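Mab-21 domain-containing protein (Tribolium castaneum, PDB 7LT2) senses cytoplasmic double-stranded RNA and, as a nucleotidyltransferase, makes the cyclic dinucleotide 2',3'-cGAMP from ATP and GTP in innate immune signalling. Local coordinates at residues L77-Y82 against V96-N101; S140-T145 against P175-G180; G209-P214 against F285-E290. One frame throughout, in Å; residues are numbered along the deposited sequence.

Contact 1. Residues L77-Y82 against V96-N101; sequences LHIPIY and VWLKLN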
loop_
_atom_site.group_PDB
_atom_site.type_symbol
_atom_site.label_atom_id
_atom_site.label_comp_id
_atom_site.label_asym_id
_atom_site.label_seq_id
_atom_site.Cartn_x
_atom_site.Cartn_y
_atom_site.Cartn_z
ATOM N N LEU A 77 -1.454 9.499 -12.963
ATOM C CA LEU A 77 -1.823 10.272 -14.139
ATOM C C LEU A 77 -2.330 11.636 -13.689
ATOM O O LEU A 77 -2.942 11.764 -12.628
ATOM C CB LEU A 77 -2.907 9.540 -14.935
ATOM C CG LEU A 77 -2.681 8.035 -15.099
ATOM C CD1 LEU A 77 -3.931 7.344 -15.614
ATOM C CD2 LEU A 77 -1.502 7.787 -16.030
ATOM N N HIS A 78 -2.072 12.665 -14.493
ATOM C CA HIS A 78 -2.447 14.022 -14.115
ATOM C C HIS A 78 -3.285 14.649 -15.214
ATOM O O HIS A 78 -2.825 14.767 -16.355
ATOM C CB HIS A 78 -1.223 14.896 -13.830
ATOM C CG HIS A 78 -1.576 16.307 -13.481
ATOM N ND1 HIS A 78 -2.243 16.642 -12.323
ATOM C CD2 HIS A 78 -1.385 17.466 -14.154
ATOM C CE1 HIS A 78 -2.435 17.949 -12.290
ATOM N NE2 HIS A 78 -1.926 18.472 -13.391
ATOM N N ILE A 79 -4.505 15.032 -14.865
ATOM C CA ILE A 79 -5.381 15.768 -15.782
ATOM C C ILE A 79 -4.944 17.225 -15.806
ATOM O O ILE A 79 -4.868 17.857 -14.741
ATOM C CB ILE A 79 -6.833 15.643 -15.336
ATOM C CG1 ILE A 79 -7.279 14.176 -15.356
ATOM C CG2 ILE A 79 -7.740 16.513 -16.218
ATOM C CD1 ILE A 79 -8.611 13.937 -14.698
ATOM N N PRO A 80 -4.652 17.795 -16.976
ATOM C CA PRO A 80 -4.277 19.213 -17.042
ATOM C C PRO A 80 -5.309 20.095 -16.351
ATOM O O PRO A 80 -6.516 19.964 -16.576
ATOM C CB PRO A 80 -4.213 19.484 -18.550
ATOM C CG PRO A 80 -3.853 18.148 -19.134
ATOM C CD PRO A 80 -4.596 17.143 -18.297
ATOM N N ILE A 81 -4.826 20.993 -15.485
ATOM C CA ILE A 81 -5.732 21.815 -14.691
ATOM C C ILE A 81 -6.576 22.726 -15.569
ATOM O O ILE A 81 -7.640 23.176 -15.140
ATOM C CB ILE A 81 -4.960 22.639 -13.642
ATOM C CG1 ILE A 81 -4.185 23.773 -14.310
ATOM C CG2 ILE A 81 -4.013 21.748 -12.847
ATOM C CD1 ILE A 81 -3.463 24.675 -13.326
ATOM N N TYR A 82 -6.130 23.001 -16.800
ATOM C CA TYR A 82 -6.920 23.834 -17.699
ATOM C C TYR A 82 -8.282 23.213 -17.980
ATOM O O TYR A 82 -9.259 23.936 -18.209
ATOM C CB TYR A 82 -6.151 24.071 -19.002
ATOM C CG TYR A 82 -6.673 25.214 -19.853
ATOM C CD1 TYR A 82 -7.629 24.994 -20.836
ATOM C CD2 TYR A 82 -6.192 26.509 -19.684
ATOM C CE1 TYR A 82 -8.105 26.036 -21.619
ATOM C CE2 TYR A 82 -6.659 27.555 -20.463
ATOM C CZ TYR A 82 -7.614 27.313 -21.428
ATOM O OH TYR A 82 -8.085 28.350 -22.208
ATOM N N VAL A 96 -14.594 9.994 -2.998
ATOM C CA VAL A 96 -14.796 11.268 -3.670
ATOM C C VAL A 96 -15.280 11.027 -5.093
ATOM O O VAL A 96 -15.130 9.940 -5.656
ATOM C CB VAL A 96 -13.511 12.124 -3.686
ATOM C CG1 VAL A 96 -13.028 12.404 -2.260
ATOM C CG2 VAL A 96 -12.424 11.432 -4.499
ATOM N N TRP A 97 -15.875 12.069 -5.666
ATOM C CA TRP A 97 -16.180 12.136 -7.084
ATOM C C TRP A 97 -15.259 13.154 -7.743
ATOM O O TRP A 97 -14.789 14.097 -7.099
ATOM C CB TRP A 97 -17.642 12.529 -7.328
ATOM C CG TRP A 97 -18.636 11.496 -6.898
ATOM C CD1 TRP A 97 -18.372 10.264 -6.382
ATOM C CD2 TRP A 97 -20.065 11.610 -6.953
ATOM N NE1 TRP A 97 -19.546 9.601 -6.113
ATOM C CE2 TRP A 97 -20.599 10.406 -6.454
ATOM C CE3 TRP A 97 -20.943 12.614 -7.376
ATOM C CZ2 TRP A 97 -21.973 10.178 -6.364
ATOM C CZ3 TRP A 97 -22.309 12.384 -7.287
ATOM C CH2 TRP A 97 -22.808 11.177 -6.785
ATOM N N LEU A 98 -15.004 12.959 -9.033
ATOM C CA LEU A 98 -14.122 13.843 -9.786
ATOM C C LEU A 98 -14.777 14.134 -11.126
ATOM O O LEU A 98 -15.015 13.214 -11.912
ATOM C CB LEU A 98 -12.738 13.208 -9.974
ATOM C CG LEU A 98 -11.533 14.076 -10.367
ATOM C CD1 LEU A 98 -11.582 14.514 -11.822
ATOM C CD2 LEU A 98 -11.396 15.288 -9.457
ATOM N N LYS A 99 -15.065 15.403 -11.389
ATOM C CA LYS A 99 -15.649 15.796 -12.660
ATOM C C LYS A 99 -14.799 16.885 -13.296
ATOM O O LYS A 99 -14.041 17.591 -12.626
ATOM C CB LYS A 99 -17.105 16.274 -12.497
ATOM C CG LYS A 99 -17.296 17.452 -11.560
ATOM C CD LYS A 99 -18.738 17.946 -11.613
ATOM C CE LYS A 99 -19.074 18.836 -10.425
ATOM N NZ LYS A 99 -18.236 20.067 -10.373
ATOM N N LEU A 100 -14.910 16.994 -14.613
ATOM C CA LEU A 100 -14.183 17.996 -15.378
ATOM C C LEU A 100 -15.177 19.037 -15.871
ATOM O O LEU A 100 -16.197 18.687 -16.475
ATOM C CB LEU A 100 -13.438 17.369 -16.561
ATOM C CG LEU A 100 -12.206 16.485 -16.320
ATOM C CD1 LEU A 100 -12.566 15.156 -15.666
ATOM C CD2 LEU A 100 -11.464 16.248 -17.628
ATOM N N ASN A 101 -14.886 20.311 -15.606
ATOM C CA ASN A 101 -15.789 21.391 -15.994
ATOM C C ASN A 101 -15.412 22.073 -17.305
ATOM O O ASN A 101 -16.190 22.902 -17.791
ATOM C CB ASN A 101 -15.863 22.449 -14.884
ATOM C CG ASN A 101 -16.729 22.013 -13.714
ATOM O OD1 ASN A 101 -17.591 21.147 -13.852
ATOM N ND2 ASN A 101 -16.509 22.625 -12.557
#
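Ile79 spreads its two branches over a pair of leucines on the strand opposite, and apolar packing is all that joins residues 77-82 to residues 96-101. CD1 of Ile79 meets CD1 of Leu98 tip to tip at 4.2 Å. The other branch turns elsewhere: CG2 of Ile79 lies 4.0 Å from CD2 of Leu100, the two side chains running at a slant to one another. The split follows from the first torsion, chi1 -61°, which leaves CG1 beside the backbone N and sends CG2 anti to it, so one beta-branched residue can serve two neighbours. Leu98 and Leu100, two apart on an extended strand, both turn their CB toward Ile79; a leucine suits each place because its length lets one methyl cross a backbone separation that remains wide, 9.1 Å between CA of Ile79 and CA of Leu100.

Residues 96-100 are a strand of the mixed sheet of the Mab-21 nucleotidyltransferase domain. Residues 77-82 form the loop that leaves strand 70-77 of the same sheet, which carries the predicted metal ligands Glu70 and Asp72, and lead toward the beta-hairpin of strands 85-89 and 95-100.

Further apolar groups close the same core. Phe198 packs on Ile79, while Phe200, Leu87 and Leu129 pack on Leu98. Among the polar bonds nearby, His78 ND1 is hydrogen-bonded to the carbonyl O of Val199.

Contact 2. Residues S140-T145 against P175-G180; sequences SLVQKT and PAMTLG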
loop_
_atom_site.group_PDB
_atom_site.type_symbol
_atom_site.label_atom_id
_atom_site.label_comp_id
_atom_site.label_asym_id
_atom_site.label_seq_id
_atom_site.Cartn_x
_atom_site.Cartn_y
_atom_site.Cartn_z
ATOM N N SER A 140 -6.112 -2.712 -20.951
ATOM C CA SER A 140 -5.852 -2.785 -22.385
ATOM C C SER A 140 -4.436 -2.326 -22.716
ATOM O O SER A 140 -3.735 -2.970 -23.507
ATOM C CB SER A 140 -6.889 -1.946 -23.137
ATOM O OG SER A 140 -6.575 -1.851 -24.512
ATOM N N LEU A 141 -3.989 -1.227 -22.101
ATOM C CA LEU A 141 -2.646 -0.719 -22.364
ATOM C C LEU A 141 -1.574 -1.698 -21.894
ATOM O O LEU A 141 -0.560 -1.893 -22.576
ATOM C CB LEU A 141 -2.466 0.641 -21.689
ATOM C CG LEU A 141 -1.085 1.287 -21.755
ATOM C CD1 LEU A 141 -0.592 1.395 -23.197
ATOM C CD2 LEU A 141 -1.134 2.648 -21.089
ATOM N N VAL A 142 -1.779 -2.327 -20.737
ATOM C CA VAL A 142 -0.818 -3.312 -20.251
ATOM C C VAL A 142 -0.739 -4.508 -21.196
ATOM O O VAL A 142 0.357 -4.978 -21.527
ATOM C CB VAL A 142 -1.171 -3.727 -18.811
ATOM C CG1 VAL A 142 -0.323 -4.914 -18.375
ATOM C CG2 VAL A 142 -0.954 -2.539 -17.871
ATOM N N GLN A 143 -1.893 -5.006 -21.662
ATOM C CA GLN A 143 -1.899 -6.106 -22.626
ATOM C C GLN A 143 -1.174 -5.713 -23.908
ATOM O O GLN A 143 -0.352 -6.474 -24.433
ATOM C CB GLN A 143 -3.340 -6.527 -22.942
ATOM C CG GLN A 143 -4.096 -7.168 -21.784
ATOM C CD GLN A 143 -3.736 -8.629 -21.584
ATOM O OE1 GLN A 143 -2.830 -9.151 -22.227
ATOM N NE2 GLN A 143 -4.450 -9.296 -20.684
ATOM N N LYS A 144 -1.483 -4.525 -24.432
ATOM C CA LYS A 144 -0.821 -4.039 -25.636
ATOM C C LYS A 144 0.690 -4.014 -25.456
ATOM O O LYS A 144 1.439 -4.419 -26.355
ATOM C CB LYS A 144 -1.351 -2.645 -25.981
ATOM C CG LYS A 144 -0.920 -2.101 -27.326
ATOM C CD LYS A 144 -1.502 -0.711 -27.538
ATOM C CE LYS A 144 -1.119 -0.148 -28.902
ATOM N NZ LYS A 144 -1.834 1.138 -29.145
ATOM N N THR A 145 1.149 -3.562 -24.287
ATOM C CA THR A 145 2.577 -3.465 -24.002
ATOM C C THR A 145 3.214 -4.845 -23.874
ATOM O O THR A 145 4.286 -5.097 -24.440
ATOM C CB THR A 145 2.783 -2.650 -22.725
ATOM O OG1 THR A 145 2.230 -1.338 -22.900
ATOM C CG2 THR A 145 4.265 -2.527 -22.394
ATOM N N PRO A 175 -8.960 -5.933 -9.944
ATOM C CA PRO A 175 -9.148 -4.794 -10.853
ATOM C C PRO A 175 -7.902 -4.449 -11.648
ATOM O O PRO A 175 -8.012 -4.001 -12.795
ATOM C CB PRO A 175 -9.547 -3.654 -9.905
ATOM C CG PRO A 175 -10.062 -4.341 -8.673
ATOM C CD PRO A 175 -9.243 -5.584 -8.543
ATOM N N ALA A 176 -6.720 -4.653 -11.082
ATOM C CA ALA A 176 -5.474 -4.310 -11.744
ATOM C C ALA A 176 -4.742 -5.566 -12.199
ATOM O O ALA A 176 -4.813 -6.617 -11.554
ATOM C CB ALA A 176 -4.573 -3.486 -10.816
ATOM N N MET A 177 -4.050 -5.447 -13.329
ATOM C CA MET A 177 -3.152 -6.500 -13.782
ATOM C C MET A 177 -2.045 -6.713 -12.762
ATOM O O MET A 177 -1.570 -5.764 -12.136
ATOM C CB MET A 177 -2.532 -6.130 -15.130
ATOM C CG MET A 177 -3.527 -5.995 -16.258
ATOM S SD MET A 177 -4.160 -7.612 -16.707
ATOM C CE MET A 177 -2.631 -8.521 -16.943
ATOM N N THR A 178 -1.628 -7.966 -12.603
ATOM C CA THR A 178 -0.477 -8.316 -11.778
ATOM C C THR A 178 0.681 -8.741 -12.669
ATOM O O THR A 178 0.499 -9.548 -13.587
ATOM C CB THR A 178 -0.815 -9.451 -10.803
ATOM O OG1 THR A 178 -1.857 -9.033 -9.909
ATOM C CG2 THR A 178 0.425 -9.870 -9.994
ATOM N N LEU A 179 1.864 -8.198 -12.402
ATOM C CA LEU A 179 3.101 -8.701 -12.987
ATOM C C LEU A 179 3.849 -9.509 -11.935
ATOM O O LEU A 179 4.226 -8.972 -10.889
ATOM C CB LEU A 179 3.988 -7.561 -13.489
ATOM C CG LEU A 179 3.415 -6.612 -14.544
ATOM C CD1 LEU A 179 4.503 -5.644 -15.046
ATOM C CD2 LEU A 179 2.785 -7.362 -15.704
ATOM N N GLY A 180 4.068 -10.791 -12.215
ATOM C CA GLY A 180 4.943 -11.598 -11.384
ATOM C C GLY A 180 6.372 -11.518 -11.886
ATOM O O GLY A 180 6.657 -11.942 -13.008
#
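Val142, on the helix 131-147, and Met177, on the segment that leads into the strand 177-183, mark the closest backbone approach, with their CA atoms 7.6 Å apart. Residues 140-145 are helical throughout, whereas 175-180 pass from a loop into extended chain. No hydrogen bond crosses between them, and side chains fill the gap.

Val142 and Met177 both direct CB toward the opposite segment and slide past each other in opposite senses. CG1 of Val142 rests 4.0 Å from CG of Met177 and 4.1 Å from its CB, so the valine branch lies against the root of the methionine. With CG1 anti to the backbone N (chi1 171°), that methyl is the one turned to the methionine. A short, branched valine fits a helix face held close to a sheet, while the flexible methionine folds to suit its surroundings: bends at chi2 and chi3 bring CE of Met177 within 4.2 Å of NE2 of Gln143, a loose contact at the border of the packing. Trp170 and Lys172 also touch Met177, and Leu194 touches Val142.

Thr145 looks after its own hydroxyl within the helix. OG1 of Thr145 donates to the carbonyl O of Leu141 at 2.9 Å, and that oxygen also accepts from the N of Thr145, the two donors arriving from opposite faces of the carbonyl plane.

Beside Met177, Thr178 OG1 is hydrogen-bonded to OD1 of Asp193, a catalytic-metal ligand by similarity. This is helix-on-sheet packing in the nucleotidyltransferase core, where the strand 177-183 pairs with the strand 188-200 that carries the predicted third carboxylate of the active site.

Contact 3. Residues G209-P214 against F285-E290; sequences GYRSNP and FLHIIE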
loop_
_atom_site.group_PDB
_atom_site.type_symbol
_atom_site.label_atom_id
_atom_site.label_comp_id
_atom_site.label_asym_id
_atom_site.label_seq_id
_atom_site.Cartn_x
_atom_site.Cartn_y
_atom_site.Cartn_z
ATOM N N GLY A 209 -14.976 17.404 6.185
ATOM C CA GLY A 209 -14.882 16.207 6.994
ATOM C C GLY A 209 -13.562 15.476 6.911
ATOM O O GLY A 209 -13.456 14.357 7.426
ATOM N N TYR A 210 -12.548 16.070 6.290
ATOM C CA TYR A 210 -11.262 15.420 6.090
ATOM C C TYR A 210 -10.167 16.129 6.874
ATOM O O TYR A 210 -10.200 17.347 7.066
ATOM C CB TYR A 210 -10.890 15.382 4.602
ATOM C CG TYR A 210 -11.659 14.336 3.824
ATOM C CD1 TYR A 210 -12.915 14.617 3.300
ATOM C CD2 TYR A 210 -11.135 13.066 3.626
ATOM C CE1 TYR A 210 -13.623 13.661 2.597
ATOM C CE2 TYR A 210 -11.837 12.105 2.926
ATOM C CZ TYR A 210 -13.079 12.407 2.410
ATOM O OH TYR A 210 -13.781 11.451 1.709
ATOM N N ARG A 211 -9.195 15.343 7.324
ATOM C CA ARG A 211 -8.045 15.894 8.025
ATOM C C ARG A 211 -7.138 16.625 7.043
ATOM O O ARG A 211 -6.958 16.191 5.904
ATOM C CB ARG A 211 -7.280 14.771 8.726
ATOM C CG ARG A 211 -6.096 15.232 9.565
ATOM C CD ARG A 211 -5.290 14.041 10.080
ATOM N NE ARG A 211 -6.119 13.105 10.831
ATOM C CZ ARG A 211 -6.306 13.160 12.143
ATOM N NH1 ARG A 211 -5.725 14.089 12.886
ATOM N NH2 ARG A 211 -7.100 12.266 12.725
ATOM N N SER A 212 -6.568 17.743 7.488
ATOM C CA SER A 212 -5.699 18.526 6.622
ATOM C C SER A 212 -4.345 17.838 6.441
ATOM O O SER A 212 -3.938 16.984 7.232
ATOM C CB SER A 212 -5.502 19.932 7.191
ATOM O OG SER A 212 -4.804 19.886 8.421
ATOM N N ASN A 213 -3.656 18.224 5.376
ATOM C CA ASN A 213 -2.337 17.680 5.060
ATOM C C ASN A 213 -1.322 18.106 6.114
ATOM O O ASN A 213 -1.148 19.312 6.340
ATOM C CB ASN A 213 -1.917 18.166 3.671
ATOM C CG ASN A 213 -0.614 17.550 3.188
ATOM O OD1 ASN A 213 0.014 16.755 3.886
ATOM N ND2 ASN A 213 -0.205 17.917 1.978
ATOM N N PRO A 214 -0.636 17.172 6.782
ATOM C CA PRO A 214 0.397 17.582 7.744
ATOM C C PRO A 214 1.656 18.122 7.091
ATOM O O PRO A 214 2.452 18.771 7.781
ATOM C CB PRO A 214 0.681 16.293 8.529
ATOM C CG PRO A 214 0.346 15.205 7.585
ATOM C CD PRO A 214 -0.831 15.712 6.780
ATOM N N PHE A 285 -1.847 3.134 14.783
ATOM C CA PHE A 285 -0.572 3.801 15.045
ATOM C C PHE A 285 -0.565 5.249 14.561
ATOM O O PHE A 285 0.073 6.097 15.193
ATOM C CB PHE A 285 0.586 3.011 14.428
ATOM C CG PHE A 285 1.141 1.958 15.344
ATOM C CD1 PHE A 285 0.495 0.738 15.481
ATOM C CD2 PHE A 285 2.285 2.202 16.096
ATOM C CE1 PHE A 285 0.991 -0.232 16.335
ATOM C CE2 PHE A 285 2.789 1.237 16.953
ATOM C CZ PHE A 285 2.141 0.017 17.075
ATOM N N LEU A 286 -1.271 5.563 13.468
ATOM C CA LEU A 286 -1.426 6.965 13.081
ATOM C C LEU A 286 -2.103 7.765 14.188
ATOM O O LEU A 286 -1.683 8.885 14.500
ATOM C CB LEU A 286 -2.217 7.080 11.775
ATOM C CG LEU A 286 -1.587 6.514 10.503
ATOM C CD1 LEU A 286 -2.541 6.659 9.332
ATOM C CD2 LEU A 286 -0.260 7.209 10.197
ATOM N N HIS A 287 -3.148 7.201 14.802
ATOM C CA HIS A 287 -3.786 7.869 15.932
ATOM C C HIS A 287 -2.835 7.994 17.113
ATOM O O HIS A 287 -2.805 9.033 17.782
ATOM C CB HIS A 287 -5.048 7.114 16.344
ATOM C CG HIS A 287 -6.155 7.215 15.350
ATOM N ND1 HIS A 287 -6.718 8.420 14.989
ATOM C CD2 HIS A 287 -6.799 6.266 14.631
ATOM C CE1 HIS A 287 -7.669 8.208 14.097
ATOM N NE2 HIS A 287 -7.739 6.910 13.864
ATOM N N ILE A 288 -2.057 6.944 17.392
ATOM C CA ILE A 288 -1.108 6.996 18.503
ATOM C C ILE A 288 -0.033 8.050 18.247
ATOM O O ILE A 288 0.373 8.774 19.166
ATOM C CB ILE A 288 -0.496 5.605 18.754
ATOM C CG1 ILE A 288 -1.571 4.631 19.232
ATOM C CG2 ILE A 288 0.622 5.691 19.788
ATOM C CD1 ILE A 288 -1.056 3.239 19.458
ATOM N N ILE A 289 0.442 8.155 17.001
ATOM C CA ILE A 289 1.392 9.212 16.652
ATOM C C ILE A 289 0.815 10.581 16.984
ATOM O O ILE A 289 1.509 11.455 17.518
ATOM C CB ILE A 289 1.781 9.124 15.164
ATOM C CG1 ILE A 289 2.724 7.952 14.911
ATOM C CG2 ILE A 289 2.421 10.434 14.696
ATOM C CD1 ILE A 289 2.876 7.629 13.436
ATOM N N GLU A 290 -0.463 10.792 16.662
ATOM C CA GLU A 290 -1.090 12.085 16.920
ATOM C C GLU A 290 -1.218 12.346 18.417
ATOM O O GLU A 290 -1.063 13.485 18.872
ATOM C CB GLU A 290 -2.461 12.140 16.238
ATOM C CG GLU A 290 -3.302 13.367 16.587
ATOM C CD GLU A 290 -2.703 14.681 16.086
ATOM O OE1 GLU A 290 -1.758 14.656 15.269
ATOM O OE2 GLU A 290 -3.188 15.750 16.512
HETATM O O HOH W 1 -6.409 10.974 15.754
#
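Arg211 lays its guanidinium group against His287 and Glu290, touching both obliquely. The contact joins two family regions of a cGAS-like receptor: residues 209-214 are a loop of the Mab-21 nucleotidyltransferase region, and residues 285-290 lie on the helix 278-291 of the HhH/H2TH-like region.

Arginine suits this surface bridge because its reach is long. CG is anti to the backbone N (chi1 -177°) and the next bond is also extended, which carries the chain away from the loop before chi3 turns the head. The approach is loose: Arg211 NH2 comes within 4.3 Å of CE1 of His287, and Arg211 NH1 within 4.4 Å of CD of Glu290. The oppositely charged atoms Arg211 NH1 and Glu290 OE1 are 4.7 Å apart, too far for a salt bridge, though the opposite charges may still attract weakly. The firmer partners of Arg211 come from a third piece of chain: NE is hydrogen-bonded to the carbonyl O of Tyr324, whose ring also makes a cation-pi contact with the guanidinium. The same ring meets His287 edge-to-face, while His287 NE2 is hydrogen-bonded to the carbonyl O of Pro322, so both polar groups are positioned from one loop.

Glu290 has a further role. With Ile289 and Lys292 it belongs to the manganese site seen in the crystal, at the end of this helix; the side chain of Glu290 itself stays about 5 Å from the manganese ion.

Between Arg211 and His287 a water makes a weak link. It lies in the plane of the imidazole at its edge, 2.7 Å from ND1 of His287, and accepts a weak bond from NH2 of Arg211 at 3.4 Å.

Contacts 1 and 2 are buried and largely apolar, and both reach the same mixed sheet of the nucleotidyltransferase domain: contact 1 packs a loop against a hairpin strand, contact 2 a helix against a strand close to the predicted catalytic metal ligands. Contact 3 lies at the surface, spans the two family domains, and relies on charged and polar groups with a water between them. Along the chain the three follow in series. Contacts 1 and 3 meet where CG1 of Val96 packs on OH of Tyr210 at 4.2 Å, whereas contacts 2 and 3 sit on opposite sides of the chain's centre, their centres about 34 Å apart.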